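Local coordinates for peptidoglycan synthetase penicillin-binding protein 3 (PDB 4YE5) that probably cross-links peptidoglycan as a membrane-bound transpeptidase and probably binds penicillin, at residues L217-R221 / D222-Y226; L231-S234 / E235-Y238; Y360-I363 / S364-G367; R395-V398 / L399-Q402. All coordinates share one frame; numbering follows the deposited sequence.

Contact 1. Residues L217-R221 / D222-Y226; sequences LTIDR and DVQWY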
# COMPACT_ATOMS: atom_id res chain seq x y z
N LEU A 217 -3.03 -7.15 -5.72
CA LEU A 217 -3.23 -6.52 -4.41
C LEU A 217 -4.48 -7.08 -3.75
O LEU A 217 -5.34 -7.62 -4.43
CB LEU A 217 -3.41 -4.99 -4.58
CG LEU A 217 -2.34 -4.26 -5.39
CD1 LEU A 217 -2.60 -2.72 -5.33
CD2 LEU A 217 -0.99 -4.62 -4.80
N THR A 218 -4.59 -6.93 -2.43
CA THR A 218 -5.85 -7.19 -1.75
C THR A 218 -6.83 -6.01 -1.94
O THR A 218 -8.03 -6.14 -1.67
CB THR A 218 -5.64 -7.37 -0.25
OG1 THR A 218 -5.04 -6.19 0.28
CG2 THR A 218 -4.72 -8.61 0.03
N ILE A 219 -6.31 -4.86 -2.38
CA ILE A 219 -7.14 -3.68 -2.60
C ILE A 219 -8.19 -3.96 -3.67
O ILE A 219 -7.90 -4.54 -4.71
CB ILE A 219 -6.29 -2.48 -3.10
CG1 ILE A 219 -5.21 -2.10 -2.08
CG2 ILE A 219 -7.19 -1.26 -3.44
CD1 ILE A 219 -5.75 -1.42 -0.80
N ASP A 220 -9.43 -3.55 -3.39
CA ASP A 220 -10.52 -3.62 -4.36
C ASP A 220 -10.73 -2.23 -4.95
O ASP A 220 -10.98 -1.28 -4.21
CB ASP A 220 -11.82 -4.05 -3.67
CG ASP A 220 -12.98 -4.21 -4.65
OD1 ASP A 220 -13.57 -3.17 -5.03
OD2 ASP A 220 -13.29 -5.36 -5.03
N ARG A 221 -10.66 -2.15 -6.27
CA ARG A 221 -10.73 -0.89 -7.02
C ARG A 221 -12.00 -0.13 -6.68
O ARG A 221 -11.97 1.08 -6.51
CB ARG A 221 -10.70 -1.21 -8.53
CG ARG A 221 -10.17 -0.14 -9.46
CD ARG A 221 -10.19 -0.61 -10.94
NE ARG A 221 -11.54 -0.99 -11.32
CZ ARG A 221 -12.39 -0.22 -12.00
NH1 ARG A 221 -12.01 0.96 -12.46
NH2 ARG A 221 -13.61 -0.66 -12.24
N ASP A 222 -13.13 -0.84 -6.58
CA ASP A 222 -14.42 -0.20 -6.28
C ASP A 222 -14.50 0.32 -4.84
O ASP A 222 -15.03 1.40 -4.59
CB ASP A 222 -15.58 -1.14 -6.58
CG ASP A 222 -15.53 -1.68 -8.03
OD1 ASP A 222 -15.70 -0.87 -8.97
OD2 ASP A 222 -15.30 -2.90 -8.21
N VAL A 223 -14.00 -0.45 -3.88
CA VAL A 223 -13.99 0.05 -2.50
C VAL A 223 -13.01 1.23 -2.36
O VAL A 223 -13.29 2.22 -1.68
CB VAL A 223 -13.62 -1.06 -1.49
CG1 VAL A 223 -13.57 -0.51 -0.06
CG2 VAL A 223 -14.62 -2.26 -1.61
N GLN A 224 -11.85 1.11 -2.99
CA GLN A 224 -10.85 2.17 -2.93
C GLN A 224 -11.41 3.45 -3.54
O GLN A 224 -11.28 4.54 -2.98
CB GLN A 224 -9.57 1.76 -3.68
CG GLN A 224 -8.45 2.83 -3.62
CD GLN A 224 -7.72 2.86 -2.27
OE1 GLN A 224 -7.68 1.87 -1.54
NE2 GLN A 224 -7.08 3.98 -1.97
N TRP A 225 -12.04 3.32 -4.70
CA TRP A 225 -12.61 4.49 -5.37
C TRP A 225 -13.68 5.14 -4.51
O TRP A 225 -13.68 6.37 -4.36
CB TRP A 225 -13.21 4.14 -6.74
CG TRP A 225 -13.69 5.37 -7.48
CD1 TRP A 225 -12.97 6.13 -8.37
CD2 TRP A 225 -14.99 5.98 -7.39
NE1 TRP A 225 -13.74 7.17 -8.83
CE2 TRP A 225 -14.98 7.10 -8.25
CE3 TRP A 225 -16.15 5.70 -6.67
CZ2 TRP A 225 -16.09 7.94 -8.39
CZ3 TRP A 225 -17.25 6.53 -6.81
CH2 TRP A 225 -17.21 7.64 -7.66
N TYR A 226 -14.58 4.35 -3.94
CA TYR A 226 -15.65 4.95 -3.13
C TYR A 226 -15.10 5.61 -1.86
O TYR A 226 -15.58 6.65 -1.41
CB TYR A 226 -16.75 3.94 -2.79
CG TYR A 226 -18.01 4.60 -2.28
CD1 TYR A 226 -18.95 5.16 -3.16
CD2 TYR A 226 -18.26 4.68 -0.93
CE1 TYR A 226 -20.10 5.78 -2.68
CE2 TYR A 226 -19.40 5.32 -0.44
CZ TYR A 226 -20.32 5.86 -1.31
OH TYR A 226 -21.46 6.47 -0.81
O HOH W 1 -15.34 -5.16 -6.78
O HOH W 2 -16.29 -2.05 -11.16
O HOH W 3 -13.05 -3.38 -10.59
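Asp220 reaches its carboxylate forward to the first turn of helix 221-238, and OD1 takes the amide of Val223 at 3.0 Å. CG lies anti to the backbone N (chi1 -177°), which carries OD1 beside the first amides of the helix; Val223 N meets it on the anti side, slightly out of the carboxylate plane. Asp222 N lies 2.8 Å from the same OD1, but its N-H points well aside and the bond is weak. The carbonyl of Asp220 receives Gln224 N in a nearly straight bond of 2.8 Å. This is an N-cap: Asp220 closes the loop that joins strand 214-217 to the helix, and its side chain also packs at a right angle against CG2 of Val223. Like charges meet where Asp220 OD1 lies 3.6 Å from Asp222 OD2, and a water sits 2.7 Å from both Asp220 OD2 and Asp222 OD2. The direct pair of Arg221 NH2 with Asp222 OD1 is long, 3.9 Å, and purely electrostatic, the oxygen well out of the guanidinium plane; waters link the two groups, and NH1 binds Asn152. Gln224 lays OE1 3.7 Å from Ile219 CG2; OE1 accepts from Leu258 N, and NE2 bonds to Glu228 OE2.

Contact 2. Residues L231-S234 / E235-Y238; sequences LSDS and ENKY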
# COMPACT_ATOMS: atom_id res chain seq x y z
N LEU A 231 -13.90 10.58 1.08
CA LEU A 231 -12.96 11.54 1.66
C LEU A 231 -12.99 12.89 0.92
O LEU A 231 -12.86 13.95 1.55
CB LEU A 231 -11.53 10.99 1.67
CG LEU A 231 -11.31 9.81 2.64
CD1 LEU A 231 -9.92 9.29 2.42
CD2 LEU A 231 -11.54 10.25 4.11
N SER A 232 -13.16 12.84 -0.40
CA SER A 232 -13.24 14.06 -1.19
C SER A 232 -14.52 14.84 -0.85
O SER A 232 -14.47 16.03 -0.60
CB SER A 232 -13.17 13.74 -2.69
OG SER A 232 -13.59 14.83 -3.48
N ASP A 233 -15.64 14.13 -0.81
CA ASP A 233 -16.92 14.75 -0.47
C ASP A 233 -16.86 15.30 0.97
O ASP A 233 -17.41 16.37 1.25
CB ASP A 233 -18.09 13.76 -0.60
CG ASP A 233 -18.45 13.44 -2.05
OD1 ASP A 233 -18.15 14.26 -2.96
OD2 ASP A 233 -19.06 12.37 -2.29
N SER A 234 -16.18 14.58 1.86
CA SER A 234 -16.04 15.03 3.24
C SER A 234 -15.17 16.29 3.36
O SER A 234 -15.37 17.11 4.26
CB SER A 234 -15.46 13.93 4.12
OG SER A 234 -16.30 12.78 4.07
N GLU A 235 -14.20 16.43 2.47
CA GLU A 235 -13.41 17.67 2.42
C GLU A 235 -14.31 18.86 2.00
O GLU A 235 -14.19 19.98 2.52
CB GLU A 235 -12.21 17.51 1.48
CG GLU A 235 -11.21 18.67 1.52
CD GLU A 235 -9.95 18.37 0.71
OE1 GLU A 235 -9.11 17.56 1.18
OE2 GLU A 235 -9.79 18.95 -0.39
N ASN A 236 -15.20 18.63 1.04
CA ASN A 236 -16.13 19.68 0.60
C ASN A 236 -17.11 20.06 1.70
O ASN A 236 -17.41 21.24 1.90
CB ASN A 236 -16.91 19.24 -0.64
CG ASN A 236 -16.02 19.06 -1.85
OD1 ASN A 236 -14.92 19.62 -1.92
ND2 ASN A 236 -16.48 18.27 -2.82
N LYS A 237 -17.59 19.07 2.44
CA LYS A 237 -18.52 19.31 3.54
C LYS A 237 -17.88 19.91 4.81
O LYS A 237 -18.43 20.83 5.40
CB LYS A 237 -19.23 18.01 3.94
CG LYS A 237 -20.16 17.44 2.90
CD LYS A 237 -20.68 16.05 3.33
CE LYS A 237 -21.54 15.43 2.23
NZ LYS A 237 -21.57 13.94 2.29
N TYR A 238 -16.74 19.36 5.22
CA TYR A 238 -16.17 19.65 6.56
C TYR A 238 -14.82 20.35 6.53
O TYR A 238 -14.31 20.76 7.58
CB TYR A 238 -16.03 18.34 7.36
CG TYR A 238 -17.29 17.50 7.38
CD1 TYR A 238 -18.48 18.00 7.93
CD2 TYR A 238 -17.30 16.21 6.85
CE1 TYR A 238 -19.63 17.24 7.95
CE2 TYR A 238 -18.45 15.44 6.88
CZ TYR A 238 -19.62 15.96 7.44
OH TYR A 238 -20.77 15.21 7.47
O HOH W 4 -10.96 16.90 -2.74
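Tyr238 and Ser234 meet one turn apart in the last turns of helix 221-238, a regular alpha-helix whose four i to i+4 backbone bonds run here from Leu231-Glu235 to Ser234-Tyr238. The tyrosine ring leans back along the helix with CG anti to its own carbonyl carbon (chi1 -50°), bringing CD2 to 4.0 Å from Ser234 CB and 3.4 Å from Ser234 O. That oxygen already accepts Tyr238 N at 2.8 Å, and it stands obliquely to the ring. One face of the ring is covered by Lys237 CB, 3.8 Å above its centre; beyond the helix the ring touches Phe530 and Thr534. Ser234 directs its hydroxyl away from the tyrosine, to the carbonyl of Val230 one turn earlier. On a neighbouring side of the helix, Lys237 runs out extended, its CG 3.4 Å from Asp233 O, yet its ammonium remains apart from the Asp233 carboxylate, so any attraction between them would be through space. Asn236 folds its amide toward the preceding turn, CG lying near Ser232 O. Glu235 extends outward to touch Ser261, CG anti to its backbone N, while its CB rests 3.4 Å from Ser232 O.

Contact 3. Residues Y360-I363 / S364-G367; sequences YNFI and SKFG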
# COMPACT_ATOMS: atom_id res chain seq x y z
N TYR A 360 2.26 -1.50 29.63
CA TYR A 360 3.09 -1.55 28.42
C TYR A 360 2.78 -2.82 27.62
O TYR A 360 2.61 -2.78 26.40
CB TYR A 360 4.58 -1.53 28.79
CG TYR A 360 5.48 -1.63 27.57
CD1 TYR A 360 5.92 -0.48 26.91
CD2 TYR A 360 5.86 -2.87 27.06
CE1 TYR A 360 6.72 -0.56 25.78
CE2 TYR A 360 6.67 -2.96 25.93
CZ TYR A 360 7.10 -1.81 25.30
OH TYR A 360 7.89 -1.91 24.18
N ASN A 361 2.73 -3.96 28.32
CA ASN A 361 2.56 -5.26 27.69
C ASN A 361 1.29 -5.33 26.86
O ASN A 361 1.33 -5.78 25.73
CB ASN A 361 2.55 -6.38 28.72
CG ASN A 361 2.27 -7.74 28.09
OD1 ASN A 361 3.17 -8.37 27.54
ND2 ASN A 361 1.02 -8.19 28.17
N PHE A 362 0.17 -4.89 27.41
CA PHE A 362 -1.06 -4.99 26.64
C PHE A 362 -1.13 -4.03 25.47
O PHE A 362 -1.60 -4.40 24.40
CB PHE A 362 -2.31 -5.01 27.51
CG PHE A 362 -2.58 -6.39 28.07
CD1 PHE A 362 -3.27 -7.34 27.32
CD2 PHE A 362 -2.08 -6.76 29.31
CE1 PHE A 362 -3.48 -8.62 27.83
CE2 PHE A 362 -2.30 -8.03 29.83
CZ PHE A 362 -3.00 -8.96 29.09
N ILE A 363 -0.61 -2.83 25.63
CA ILE A 363 -0.57 -1.92 24.49
C ILE A 363 0.33 -2.50 23.39
O ILE A 363 -0.06 -2.58 22.23
CB ILE A 363 -0.17 -0.51 24.92
CG1 ILE A 363 -1.32 0.06 25.77
CG2 ILE A 363 0.09 0.38 23.68
CD1 ILE A 363 -0.90 1.12 26.71
N SER A 364 1.53 -2.93 23.78
CA SER A 364 2.47 -3.51 22.84
C SER A 364 1.91 -4.78 22.18
O SER A 364 2.07 -5.00 20.98
CB SER A 364 3.77 -3.87 23.58
OG SER A 364 4.79 -4.22 22.65
N LYS A 365 1.26 -5.63 22.98
CA LYS A 365 0.67 -6.87 22.48
C LYS A 365 -0.32 -6.63 21.33
O LYS A 365 -0.49 -7.49 20.46
CB LYS A 365 -0.06 -7.58 23.61
CG LYS A 365 0.03 -9.09 23.61
CD LYS A 365 -0.67 -9.61 24.88
CE LYS A 365 -0.45 -11.09 25.14
NZ LYS A 365 -0.99 -11.46 26.48
N PHE A 366 -0.99 -5.48 21.33
CA PHE A 366 -1.93 -5.15 20.24
C PHE A 366 -1.22 -4.68 18.96
O PHE A 366 -1.87 -4.34 17.96
CB PHE A 366 -2.93 -4.08 20.69
CG PHE A 366 -4.11 -4.62 21.45
CD1 PHE A 366 -5.27 -4.99 20.78
CD2 PHE A 366 -4.07 -4.75 22.83
CE1 PHE A 366 -6.38 -5.47 21.48
CE2 PHE A 366 -5.15 -5.24 23.54
CZ PHE A 366 -6.31 -5.60 22.88
N GLY A 367 0.11 -4.67 18.98
CA GLY A 367 0.89 -4.29 17.80
C GLY A 367 1.39 -2.85 17.80
O GLY A 367 2.00 -2.39 16.82
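Phe362 and Lys365 run side by side in the same direction on helix 356-365, the lysine NZ ending 4.0 Å from CE1 of the ring in an oblique approach. The helix finishes immediately afterwards in a Schellman motif at Gly367, whose positive phi (98°) turns the chain out of the helix and whose N bonds to Ser364 O at 2.8 Å. The lysine is extended beyond CG, and its CD also passes 4.0 Å from Asn361 ND2; that amide nitrogen in turn lies over one face of the Phe362 ring, offset toward the rim. Tyr360, one turn before Ser364, holds CG anti to its backbone N (chi1 178°), which swings CE2 to 3.8 Å from Ser364 CB. Two i to i+4 pairs are also joined through the backbone: Ser364 N gives a nearly straight bond to Tyr360 O and Lys365 N bonds to Asn361 O, whereas Phe366 N, where the helix ends, makes only weak bonds to the carbonyls of Phe362 and Ile363. Farther out, Phe362 packs on Gln299 and Leu300, and the buried Phe366 ring fits between helices 290-299 and 408-419, touching Leu292 and Val417. The same ring presents its edge to the last turn, with CD2 2.9 Å from Phe362 O, near the ring plane.

Contact 4. Residues R395-V398 / L399-Q402; sequences RNTV and LFGQ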
# COMPACT_ATOMS: atom_id res chain seq x y z
N ARG A 395 2.51 7.35 32.79
CA ARG A 395 2.11 5.98 33.12
C ARG A 395 0.58 5.88 33.15
O ARG A 395 0.02 4.80 32.97
CB ARG A 395 2.70 5.51 34.46
CG ARG A 395 2.05 6.16 35.68
CD ARG A 395 2.58 5.59 36.99
NE ARG A 395 2.36 4.15 37.13
CZ ARG A 395 1.30 3.61 37.73
NH1 ARG A 395 1.19 2.28 37.81
NH2 ARG A 395 0.36 4.38 38.26
N ASN A 396 -0.08 7.02 33.37
CA ASN A 396 -1.55 7.07 33.40
C ASN A 396 -2.20 7.48 32.08
O ASN A 396 -3.21 6.89 31.65
CB ASN A 396 -2.02 7.97 34.54
CG ASN A 396 -1.99 7.26 35.87
OD1 ASN A 396 -2.48 6.14 36.00
ND2 ASN A 396 -1.37 7.90 36.87
N THR A 397 -1.63 8.48 31.41
CA THR A 397 -2.15 8.91 30.11
C THR A 397 -2.09 7.78 29.08
O THR A 397 -2.88 7.75 28.13
CB THR A 397 -1.39 10.15 29.56
OG1 THR A 397 -0.01 9.81 29.35
CG2 THR A 397 -1.46 11.33 30.54
N VAL A 398 -1.16 6.85 29.26
CA VAL A 398 -1.06 5.71 28.33
C VAL A 398 -2.35 4.87 28.37
O VAL A 398 -2.68 4.18 27.40
CB VAL A 398 0.18 4.84 28.64
CG1 VAL A 398 -0.12 3.82 29.72
CG2 VAL A 398 0.67 4.14 27.39
N LEU A 399 -3.09 4.95 29.47
CA LEU A 399 -4.36 4.23 29.61
C LEU A 399 -5.41 4.78 28.67
O LEU A 399 -6.33 4.06 28.28
CB LEU A 399 -4.91 4.33 31.04
CG LEU A 399 -4.07 3.73 32.18
CD1 LEU A 399 -4.80 3.95 33.51
CD2 LEU A 399 -3.79 2.24 31.92
N PHE A 400 -5.31 6.06 28.32
CA PHE A 400 -6.32 6.65 27.44
C PHE A 400 -5.80 7.22 26.12
O PHE A 400 -6.28 8.25 25.64
CB PHE A 400 -7.24 7.63 28.18
CG PHE A 400 -6.54 8.58 29.12
CD1 PHE A 400 -6.06 9.81 28.67
CD2 PHE A 400 -6.41 8.27 30.47
CE1 PHE A 400 -5.45 10.70 29.55
CE2 PHE A 400 -5.79 9.15 31.35
CZ PHE A 400 -5.32 10.37 30.89
N GLY A 401 -4.85 6.52 25.51
CA GLY A 401 -4.44 6.82 24.15
C GLY A 401 -3.58 8.06 24.01
O GLY A 401 -3.55 8.63 22.93
N GLN A 402 -2.88 8.45 25.08
CA GLN A 402 -1.96 9.60 25.01
C GLN A 402 -0.53 9.20 25.35
O GLN A 402 -0.28 8.32 26.18
CB GLN A 402 -2.42 10.73 25.93
CG GLN A 402 -3.74 11.38 25.54
CD GLN A 402 -4.18 12.47 26.50
OE1 GLN A 402 -3.39 12.96 27.30
NE2 GLN A 402 -5.46 12.83 26.44
O HOH W 5 1.72 7.65 27.97
O HOH W 6 -4.23 3.39 25.43
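Thr397 and Phe400 make the main nonpolar contact: Thr397 CA sits over one face of the ring, 3.8 Å from its centroid, in a CH-pi interaction. Phe400 CG lies between its backbone N and carbonyl carbon (chi1 44°), which folds the ring back beneath the threonine, whose CG2 reaches CZ at 4.0 Å. Gln402 crosses Thr397 at about a right angle, CB to CB 3.8 Å, and Leu399 runs alongside Asn396. Among the backbone bonds, Thr397 O is gripped twice, by Phe400 N at 3.0 Å and Gln402 N at 3.1 Å, from opposite faces of the carbonyl plane, while Asn396 O accepts Leu399 N. A CA-H...O contact adds Val398 CA to Gln402 O. Waters supply a third kind of link: one accepts from Thr397 OG1 and donates to Gln402 O at 2.8 Å, and another donates to Val398 O at 2.6 Å and accepts weakly from Gly401 N. Asn396 and Arg395 find polar partners in neighbouring parts of the chain, Arg359 and Tyr322 for the first, Asn356 for the second. Phe400 also touches Val348 and Lys290, the latter part of a possible SxxK motif. The turn after helix 394-397, with Gly401 at positive phi, lies against what is probably the active-site region of a penicillin-binding transpeptidase fold.

Contacts 1 and 2 share helix 221-238, the first capping its start and the second lying at its end, with centres about 19 Å apart. Both are partly buried, and charged groups feature in each. Contacts 3 and 4 lie in the transpeptidase domain and have centres about 13 Å apart; they touch directly where Ile363 CD1 meets Val398 CG2 at 3.5 Å. Contact 4 is the most buried, and a phenylalanine ring packs there alongside backbone and water-mediated bonds, whereas contact 3 mixes a buried phenylalanine side with a more open lysine and tyrosine side. Contacts 1 and 3, the closest across the two pairs, are about 18 Å apart at their nearest atoms.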